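Local coordinates for protein CaaX farnesyltransferase beta subunit Ram1 (Aspergillus fumigatus, PDB 4L9P) that forms the beta subunit of protein farnesyltransferase, binds zinc and a farnesyl diphosphate analogue, and probably holds the CaaX peptide that receives the farnesyl group, at residues I222-M227 against L264-A269; V260-D265 against D507-F512. All coordinates share one frame; numbering follows the deposited sequence.

In the fold
From the N terminus, the chain first runs through I222-M227, where helix 224-234 begins, and then along helix 251-263. As that helix ends, L264-A269 returns against I222-M227; interaction 1 thus closes a loop of 36 residues and ties the start of one helix to the exit of the next. V260-D265, at the same helix end, is separated by 241 residues from D507-F512 on helix 502-513, its partner in interaction 2. The second loop begins where the first closes, so their spans overlap; L264 and D265 belong to both contacts, whose centres lie about 9 Å apart. Together they join the C-terminal helix to consecutive helices of the alpha-alpha toroid.

Interaction 1: residues I222-M227 against L264-A269; sequences IDRKAM and LDLPLA
The carbonyl oxygen L264 O is gripped twice by R224: NH2 donates a bond of 3.0 Å to L264 O, and NE adds a weak one. The NH2 bond lies in the carbonyl plane, whereas L264 O is tilted 19° from the plane of the guanidinium. Arginine suits this place just past helix 251-263: the bend at chi3 sets NE beside L264 O, and the flat head offers several N-H groups where a helix no longer supplies the i+4 N-H. D265 O is also close, 3.1 Å from R224 NH2. A water in the guanidinium plane accepts from R224 NH2 and can donate to D265 OD2, though it has more acceptors in reach than protons; D265 OD2 has its salt bridge with K458. R224 NH1 reaches Q515 O near the C terminus.

Beside this polar cluster the leucines make the apolar seam. L264 divides its branches: CD2 meets I222 CD1 at 3.6 Å, while CD1 touches both I222 CG2 and M227 CG. The M227 side chain crosses both L264 and L266 at about a right angle, and its CG stands 4.1 Å from L266 CD1. With CG anti to the backbone N (chi1 -180°), the unbranched M227 meets a CD1 of each leucine through this one methylene. The other branch of L266, CD2, packs 3.7 Å from R224 O.

Each segment has its own helix-end signal. D223 is the N-cap of helix 224-234, its OD1 accepting from A226 N at 3.0 Å, a role suited to its short acidic side chain. D265 leaves helix 251-263 with positive phi (46°) in a Schellman motif. An N-capped helix start packed against a Schellman-terminated helix end is the arrangement here, within the alpha-alpha toroid of the prenyltransferase beta subunit.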
ATOM      1  N   ILE B 222      -5.363  22.544 -14.693  1.00 13.44           N
ATOM      2  CA  ILE B 222      -6.315  21.453 -14.505  1.00 15.14           C
ATOM      3  C   ILE B 222      -7.731  21.817 -14.957  1.00 14.80           C
ATOM      4  O   ILE B 222      -8.266  22.824 -14.526  1.00 15.12           O
ATOM      5  CB  ILE B 222      -6.365  21.016 -13.033  1.00 17.80           C
ATOM      6  CG1 ILE B 222      -4.954  20.676 -12.505  1.00 19.70           C
ATOM      7  CG2 ILE B 222      -7.431  19.874 -12.887  1.00 18.94           C
ATOM      8  CD1 ILE B 222      -4.775  20.725 -10.941  1.00 21.06           C
ATOM      9  N   ASP B 223      -8.359  20.972 -15.798  1.00 13.90           N
ATOM     10  CA  ASP B 223      -9.766  21.153 -16.134  1.00 13.60           C
ATOM     11  C   ASP B 223     -10.563  20.471 -15.024  1.00 11.78           C
ATOM     12  O   ASP B 223     -10.731  19.257 -15.014  1.00 11.60           O
ATOM     13  CB  ASP B 223     -10.097  20.565 -17.523  1.00 15.33           C
ATOM     14  CG  ASP B 223     -11.561  20.789 -17.937  1.00 17.83           C
ATOM     15  OD1 ASP B 223     -12.443  21.017 -17.074  1.00 16.99           O
ATOM     16  OD2 ASP B 223     -11.826  20.763 -19.151  1.00 20.82           O
ATOM     17  N   ARG B 224     -11.007  21.267 -14.056  1.00 12.07           N
ATOM     18  CA  ARG B 224     -11.667  20.688 -12.863  1.00 12.40           C
ATOM     19  C   ARG B 224     -12.983  20.045 -13.143  1.00 12.48           C
ATOM     20  O   ARG B 224     -13.268  18.971 -12.573  1.00 12.34           O
ATOM     21  CB  ARG B 224     -12.017  21.733 -11.800  1.00 16.74           C
ATOM     22  CG  ARG B 224     -11.038  22.228 -10.877  1.00 21.37           C
ATOM     23  CD  ARG B 224     -11.760  23.548 -10.436  1.00 24.62           C
ATOM     24  NE  ARG B 224     -12.357  23.329  -9.183  1.00 24.11           N
ATOM     25  CZ  ARG B 224     -13.066  24.148  -8.444  1.00 20.01           C
ATOM     26  NH1 ARG B 224     -13.544  25.346  -8.864  1.00 17.99           N
ATOM     27  NH2 ARG B 224     -13.341  23.671  -7.247  1.00 18.43           N
ATOM     28  N   LYS B 225     -13.825  20.673 -13.973  1.00 12.71           N
ATOM     29  CA  LYS B 225     -15.100  20.051 -14.304  1.00 13.95           C
ATOM     30  C   LYS B 225     -14.897  18.715 -15.026  1.00 12.01           C
ATOM     31  O   LYS B 225     -15.578  17.720 -14.725  1.00 12.07           O
ATOM     32  CB  LYS B 225     -15.981  20.991 -15.158  1.00 16.95           C
ATOM     33  CG  LYS B 225     -17.276  20.324 -15.425  1.00 19.84           C
ATOM     34  CD  LYS B 225     -18.279  21.271 -15.967  1.00 21.93           C
ATOM     35  CE  LYS B 225     -19.566  20.978 -15.345  1.00 21.89           C
ATOM     36  NZ  LYS B 225     -20.508  21.960 -15.827  1.00 21.02           N
ATOM     37  N   ALA B 226     -13.936  18.662 -15.964  1.00 10.37           N
ATOM     38  CA  ALA B 226     -13.747  17.426 -16.695  1.00  9.78           C
ATOM     39  C   ALA B 226     -13.134  16.376 -15.747  1.00  8.65           C
ATOM     40  O   ALA B 226     -13.464  15.184 -15.838  1.00  9.46           O
ATOM     41  CB  ALA B 226     -12.859  17.672 -17.900  1.00 10.48           C
ATOM     42  N   MET B 227     -12.267  16.802 -14.829  1.00  8.37           N
ATOM     43  CA  MET B 227     -11.764  15.852 -13.825  1.00  7.73           C
ATOM     44  C   MET B 227     -12.884  15.232 -12.993  1.00  7.09           C
ATOM     45  O   MET B 227     -12.858  14.012 -12.710  1.00  6.87           O
ATOM     46  CB  MET B 227     -10.805  16.572 -12.857  1.00  8.27           C
ATOM     47  CG  MET B 227     -10.200  15.671 -11.754  1.00  8.47           C
ATOM     48  SD  MET B 227      -8.924  14.530 -12.406  1.00  8.58           S
ATOM     49  CE  MET B 227      -7.561  15.655 -12.640  1.00  9.76           C
ATOM     50  N   LEU B 264      -8.715  19.501  -5.122  1.00  6.80           N
ATOM     51  CA  LEU B 264      -9.304  20.346  -6.166  1.00  7.68           C
ATOM     52  C   LEU B 264     -10.701  20.872  -5.746  1.00  8.41           C
ATOM     53  O   LEU B 264     -11.364  21.540  -6.542  1.00  9.86           O
ATOM     54  CB  LEU B 264      -9.431  19.557  -7.471  1.00  9.09           C
ATOM     55  CG  LEU B 264      -8.078  19.062  -8.052  1.00 10.05           C
ATOM     56  CD1 LEU B 264      -8.425  18.391  -9.391  1.00 10.66           C
ATOM     57  CD2 LEU B 264      -6.966  20.102  -8.170  1.00 12.04           C
ATOM     58  N   ASP B 265     -11.127  20.588  -4.511  1.00  9.27           N
ATOM     59  CA  ASP B 265     -12.456  20.951  -3.990  1.00  9.65           C
ATOM     60  C   ASP B 265     -13.544  20.597  -5.034  1.00  9.68           C
ATOM     61  O   ASP B 265     -14.367  21.449  -5.425  1.00 10.97           O
ATOM     62  CB  ASP B 265     -12.513  22.441  -3.641  1.00 10.99           C
ATOM     63  CG  ASP B 265     -13.828  22.821  -2.944  1.00 13.69           C
ATOM     64  OD1 ASP B 265     -14.346  21.928  -2.203  1.00 15.44           O
ATOM     65  OD2 ASP B 265     -14.372  23.961  -3.185  1.00 15.87           O
ATOM     66  N   LEU B 266     -13.553  19.358  -5.498  1.00  8.30           N
ATOM     67  CA  LEU B 266     -14.592  18.987  -6.440  1.00  7.99           C
ATOM     68  C   LEU B 266     -15.916  18.807  -5.726  1.00  8.43           C
ATOM     69  O   LEU B 266     -15.968  18.557  -4.519  1.00  9.17           O
ATOM     70  CB  LEU B 266     -14.256  17.649  -7.118  1.00  8.41           C
ATOM     71  CG  LEU B 266     -12.916  17.673  -7.886  1.00  9.46           C
ATOM     72  CD1 LEU B 266     -12.675  16.332  -8.594  1.00  9.90           C
ATOM     73  CD2 LEU B 266     -12.827  18.857  -8.893  1.00 10.28           C
ATOM     74  N   PRO B 267     -17.031  18.927  -6.459  1.00  9.33           N
ATOM     75  CA  PRO B 267     -18.304  18.686  -5.781  1.00  8.93           C
ATOM     76  C   PRO B 267     -18.420  17.271  -5.243  1.00  8.27           C
ATOM     77  O   PRO B 267     -17.991  16.312  -5.892  1.00  7.60           O
ATOM     78  CB  PRO B 267     -19.344  18.897  -6.921  1.00 10.14           C
ATOM     79  CG  PRO B 267     -18.674  19.775  -7.900  1.00 10.56           C
ATOM     80  CD  PRO B 267     -17.193  19.319  -7.871  1.00  9.81           C
ATOM     81  N   LEU B 268     -18.979  17.138  -4.056  1.00  8.28           N
ATOM     82  CA  LEU B 268     -19.245  15.846  -3.439  1.00  7.69           C
ATOM     83  C   LEU B 268     -20.243  14.994  -4.220  1.00  6.93           C
ATOM     84  O   LEU B 268     -20.091  13.751  -4.276  1.00  7.25           O
ATOM     85  CB  LEU B 268     -19.744  16.108  -2.018  1.00 10.58           C
ATOM     86  CG  LEU B 268     -20.198  14.925  -1.223  1.00 14.82           C
ATOM     87  CD1 LEU B 268     -19.044  13.982  -1.018  1.00 16.24           C
ATOM     88  CD2 LEU B 268     -20.745  15.419   0.179  1.00 16.95           C
ATOM     89  N   ALA B 269     -21.254  15.635  -4.826  1.00  5.63           N
ATOM     90  CA  ALA B 269     -22.199  14.862  -5.585  1.00  5.30           C
ATOM     91  C   ALA B 269     -21.565  14.233  -6.812  1.00  5.97           C
ATOM     92  O   ALA B 269     -20.691  14.816  -7.462  1.00  7.11           O
ATOM     93  CB  ALA B 269     -23.318  15.770  -6.111  1.00  6.91           C
TER
HETATM   94  O   HOH W   1     -14.601  25.216  -5.430  1.00 25.96           O

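Interaction 2: residues V260-D265 against D507-F512; sequences VHALLD and DIRVWF
R509 and D265 cross obliquely, with the carboxylate and guanidinium planes 51° apart. D265 OD1 sits over one guanidinium face, offset toward the rim and 3.5 Å from R509 NH2, so this long salt bridge rests on charge alone, with no N-H directed at the oxygen; the other carboxylate oxygen, OD2, pairs with K458. The directed bond is made at the edge: R509 NH1 donates to A262 O at 2.8 Å, nearly straight (169°), in the guanidinium plane and on a carbonyl lone pair. A262 O also accepts from D265 N in the last helical turn. Arginine fits because its face and edge serve different partners, while NE and NH2 also bind E513 and S456.

F512 and L264 lie side by side, pointing the same way, and L264 CD2 comes 3.5 Å from F512 CE2. L264 CA makes an off-centre CH-pi contact with the ring, whose centre on one face is occupied by W511 CE3; a phenyl ring is broad enough to meet both CA and CD2 of the leucine. At about a right angle, L263 crosses I508, whose beta branch supplies the methyl CG2 that touches L263 CD2 at 3.9 Å. L263 O is buried here without a hydrogen-bond partner, though R509 CA offers a CA-H...O contact.

The end of helix 251-263 thus rests on helix 502-513. L263, L264 and I508 also touch helix 200-213, I508 reaches helix 216-221, and F512 meets R224 of helix 224-234.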
ATOM      1  N   VAL B 260      -7.338  13.547  -5.012  1.00  5.92           N
ATOM      2  CA  VAL B 260      -7.569  14.519  -6.104  1.00  5.38           C
ATOM      3  C   VAL B 260      -8.864  15.311  -5.865  1.00  6.94           C
ATOM      4  O   VAL B 260      -8.895  16.545  -6.020  1.00  7.30           O
ATOM      5  CB  VAL B 260      -7.643  13.813  -7.429  1.00  5.93           C
ATOM      6  CG1 VAL B 260      -8.123  14.733  -8.591  1.00  8.07           C
ATOM      7  CG2 VAL B 260      -6.228  13.224  -7.765  1.00  6.78           C
ATOM      8  N   HIS B 261      -9.908  14.583  -5.462  1.00  5.86           N
ATOM      9  CA  HIS B 261     -11.211  15.231  -5.220  1.00  6.92           C
ATOM     10  C   HIS B 261     -11.069  16.308  -4.150  1.00  7.55           C
ATOM     11  O   HIS B 261     -11.591  17.433  -4.311  1.00  8.22           O
ATOM     12  CB  HIS B 261     -12.178  14.125  -4.814  1.00  6.45           C
ATOM     13  CG  HIS B 261     -13.601  14.569  -4.692  1.00  7.72           C
ATOM     14  ND1 HIS B 261     -14.049  15.386  -3.667  1.00  9.70           N
ATOM     15  CD2 HIS B 261     -14.664  14.347  -5.513  1.00  8.14           C
ATOM     16  CE1 HIS B 261     -15.351  15.621  -3.857  1.00  9.38           C
ATOM     17  NE2 HIS B 261     -15.744  15.005  -4.973  1.00  8.44           N
ATOM     18  N   ALA B 262     -10.411  15.977  -3.041  1.00  6.54           N
ATOM     19  CA  ALA B 262     -10.272  16.915  -1.925  1.00  5.91           C
ATOM     20  C   ALA B 262      -9.394  18.106  -2.289  1.00  5.58           C
ATOM     21  O   ALA B 262      -9.753  19.260  -2.017  1.00  7.36           O
ATOM     22  CB  ALA B 262      -9.644  16.223  -0.707  1.00  7.23           C
ATOM     23  N   LEU B 263      -8.221  17.857  -2.886  1.00  5.92           N
ATOM     24  CA  LEU B 263      -7.330  18.995  -3.114  1.00  5.55           C
ATOM     25  C   LEU B 263      -7.882  19.970  -4.186  1.00  6.74           C
ATOM     26  O   LEU B 263      -7.519  21.135  -4.166  1.00  8.20           O
ATOM     27  CB  LEU B 263      -5.929  18.520  -3.539  1.00  6.74           C
ATOM     28  CG  LEU B 263      -5.196  17.834  -2.402  1.00  6.89           C
ATOM     29  CD1 LEU B 263      -3.838  17.254  -2.960  1.00  7.97           C
ATOM     30  CD2 LEU B 263      -4.879  18.788  -1.254  1.00  8.35           C
ATOM     31  N   LEU B 264      -8.715  19.501  -5.122  1.00  6.80           N
ATOM     32  CA  LEU B 264      -9.304  20.346  -6.166  1.00  7.68           C
ATOM     33  C   LEU B 264     -10.701  20.872  -5.746  1.00  8.41           C
ATOM     34  O   LEU B 264     -11.364  21.540  -6.542  1.00  9.86           O
ATOM     35  CB  LEU B 264      -9.431  19.557  -7.471  1.00  9.09           C
ATOM     36  CG  LEU B 264      -8.078  19.062  -8.052  1.00 10.05           C
ATOM     37  CD1 LEU B 264      -8.425  18.391  -9.391  1.00 10.66           C
ATOM     38  CD2 LEU B 264      -6.966  20.102  -8.170  1.00 12.04           C
ATOM     39  N   ASP B 265     -11.127  20.588  -4.511  1.00  9.27           N
ATOM     40  CA  ASP B 265     -12.456  20.951  -3.990  1.00  9.65           C
ATOM     41  C   ASP B 265     -13.544  20.597  -5.034  1.00  9.68           C
ATOM     42  O   ASP B 265     -14.367  21.449  -5.425  1.00 10.97           O
ATOM     43  CB  ASP B 265     -12.513  22.441  -3.641  1.00 10.99           C
ATOM     44  CG  ASP B 265     -13.828  22.821  -2.944  1.00 13.69           C
ATOM     45  OD1 ASP B 265     -14.346  21.928  -2.203  1.00 15.44           O
ATOM     46  OD2 ASP B 265     -14.372  23.961  -3.185  1.00 15.87           O
ATOM     47  N   ASP B 507      -2.615  25.483   0.378  1.00 11.79           N
ATOM     48  CA  ASP B 507      -2.712  26.538  -0.615  1.00 11.91           C
ATOM     49  C   ASP B 507      -3.551  26.097  -1.818  1.00 11.36           C
ATOM     50  O   ASP B 507      -4.362  26.879  -2.350  1.00 12.64           O
ATOM     51  CB  ASP B 507      -1.337  26.950  -1.128  1.00 12.87           C
ATOM     52  CG  ASP B 507      -0.571  27.849  -0.163  1.00 15.35           C
ATOM     53  OD1 ASP B 507      -1.161  28.331   0.832  1.00 17.60           O
ATOM     54  OD2 ASP B 507       0.638  28.020  -0.431  1.00 16.62           O
ATOM     55  N   ILE B 508      -3.376  24.852  -2.286  1.00 10.19           N
ATOM     56  CA  ILE B 508      -4.147  24.431  -3.427  1.00  9.63           C
ATOM     57  C   ILE B 508      -5.619  24.281  -3.072  1.00  9.64           C
ATOM     58  O   ILE B 508      -6.475  24.713  -3.846  1.00 10.01           O
ATOM     59  CB  ILE B 508      -3.546  23.166  -4.079  1.00  9.36           C
ATOM     60  CG1 ILE B 508      -4.186  22.944  -5.478  1.00 10.43           C
ATOM     61  CG2 ILE B 508      -3.716  21.926  -3.168  1.00  9.74           C
ATOM     62  CD1 ILE B 508      -3.458  21.829  -6.304  1.00 10.81           C
ATOM     63  N   ARG B 509      -5.911  23.691  -1.928  1.00  9.60           N
ATOM     64  CA  ARG B 509      -7.321  23.516  -1.519  1.00  9.98           C
ATOM     65  C   ARG B 509      -8.011  24.883  -1.380  1.00 11.10           C
ATOM     66  O   ARG B 509      -9.142  25.062  -1.856  1.00 11.64           O
ATOM     67  CB  ARG B 509      -7.384  22.776  -0.161  1.00 10.34           C
ATOM     68  CG  ARG B 509      -8.762  22.749   0.492  1.00 10.85           C
ATOM     69  CD  ARG B 509      -9.806  21.954  -0.304  1.00 10.92           C
ATOM     70  NE  ARG B 509     -11.063  22.022   0.402  1.00 13.86           N
ATOM     71  CZ  ARG B 509     -12.043  21.126   0.348  1.00 16.74           C
ATOM     72  NH1 ARG B 509     -11.930  20.016  -0.388  1.00 17.30           N
ATOM     73  NH2 ARG B 509     -13.162  21.345   1.077  1.00 20.19           N
ATOM     74  N   VAL B 510      -7.331  25.835  -0.731  1.00 12.15           N
ATOM     75  CA  VAL B 510      -7.962  27.121  -0.492  1.00 13.80           C
ATOM     76  C   VAL B 510      -8.144  27.864  -1.803  1.00 14.23           C
ATOM     77  O   VAL B 510      -9.196  28.501  -2.016  1.00 15.36           O
ATOM     78  CB  VAL B 510      -7.124  27.942   0.504  1.00 15.60           C
ATOM     79  CG1 VAL B 510      -7.632  29.429   0.550  1.00 16.65           C
ATOM     80  CG2 VAL B 510      -7.203  27.320   1.896  1.00 16.52           C
ATOM     81  N   TRP B 511      -7.177  27.760  -2.709  1.00 13.53           N
ATOM     82  CA  TRP B 511      -7.336  28.403  -4.018  1.00 14.20           C
ATOM     83  C   TRP B 511      -8.566  27.865  -4.736  1.00 13.96           C
ATOM     84  O   TRP B 511      -9.394  28.637  -5.279  1.00 14.39           O
ATOM     85  CB  TRP B 511      -6.085  28.237  -4.907  1.00 15.78           C
ATOM     86  CG  TRP B 511      -6.135  29.084  -6.192  1.00 18.03           C
ATOM     87  CD1 TRP B 511      -5.766  30.426  -6.312  1.00 20.53           C
ATOM     88  CD2 TRP B 511      -6.585  28.687  -7.504  1.00 20.19           C
ATOM     89  NE1 TRP B 511      -5.934  30.847  -7.606  1.00 21.93           N
ATOM     90  CE2 TRP B 511      -6.464  29.818  -8.351  1.00 21.67           C
ATOM     91  CE3 TRP B 511      -7.086  27.504  -8.036  1.00 19.60           C
ATOM     92  CZ2 TRP B 511      -6.800  29.775  -9.710  1.00 21.29           C
ATOM     93  CZ3 TRP B 511      -7.433  27.466  -9.387  1.00 20.77           C
ATOM     94  CH2 TRP B 511      -7.289  28.586 -10.201  1.00 21.23           C
ATOM     95  N   PHE B 512      -8.697  26.541  -4.737  1.00 12.45           N
ATOM     96  CA  PHE B 512      -9.843  25.966  -5.426  1.00 11.99           C
ATOM     97  C   PHE B 512     -11.165  26.254  -4.745  1.00 13.40           C
ATOM     98  O   PHE B 512     -12.170  26.481  -5.440  1.00 14.41           O
ATOM     99  CB  PHE B 512      -9.647  24.462  -5.675  1.00 12.23           C
ATOM    100  CG  PHE B 512      -8.791  24.180  -6.876  1.00 12.85           C
ATOM    101  CD1 PHE B 512      -9.275  24.415  -8.136  1.00 15.90           C
ATOM    102  CD2 PHE B 512      -7.497  23.741  -6.745  1.00 11.95           C
ATOM    103  CE1 PHE B 512      -8.474  24.208  -9.267  1.00 16.69           C
ATOM    104  CE2 PHE B 512      -6.690  23.555  -7.877  1.00 12.36           C
ATOM    105  CZ  PHE B 512      -7.200  23.756  -9.135  1.00 14.49           C
TER
HETATM  106  O   HOH W   2     -13.985  18.304  -2.497  1.00 15.81           O
HETATM  107  O   HOH W   1     -14.601  25.216  -5.430  1.00 25.96           O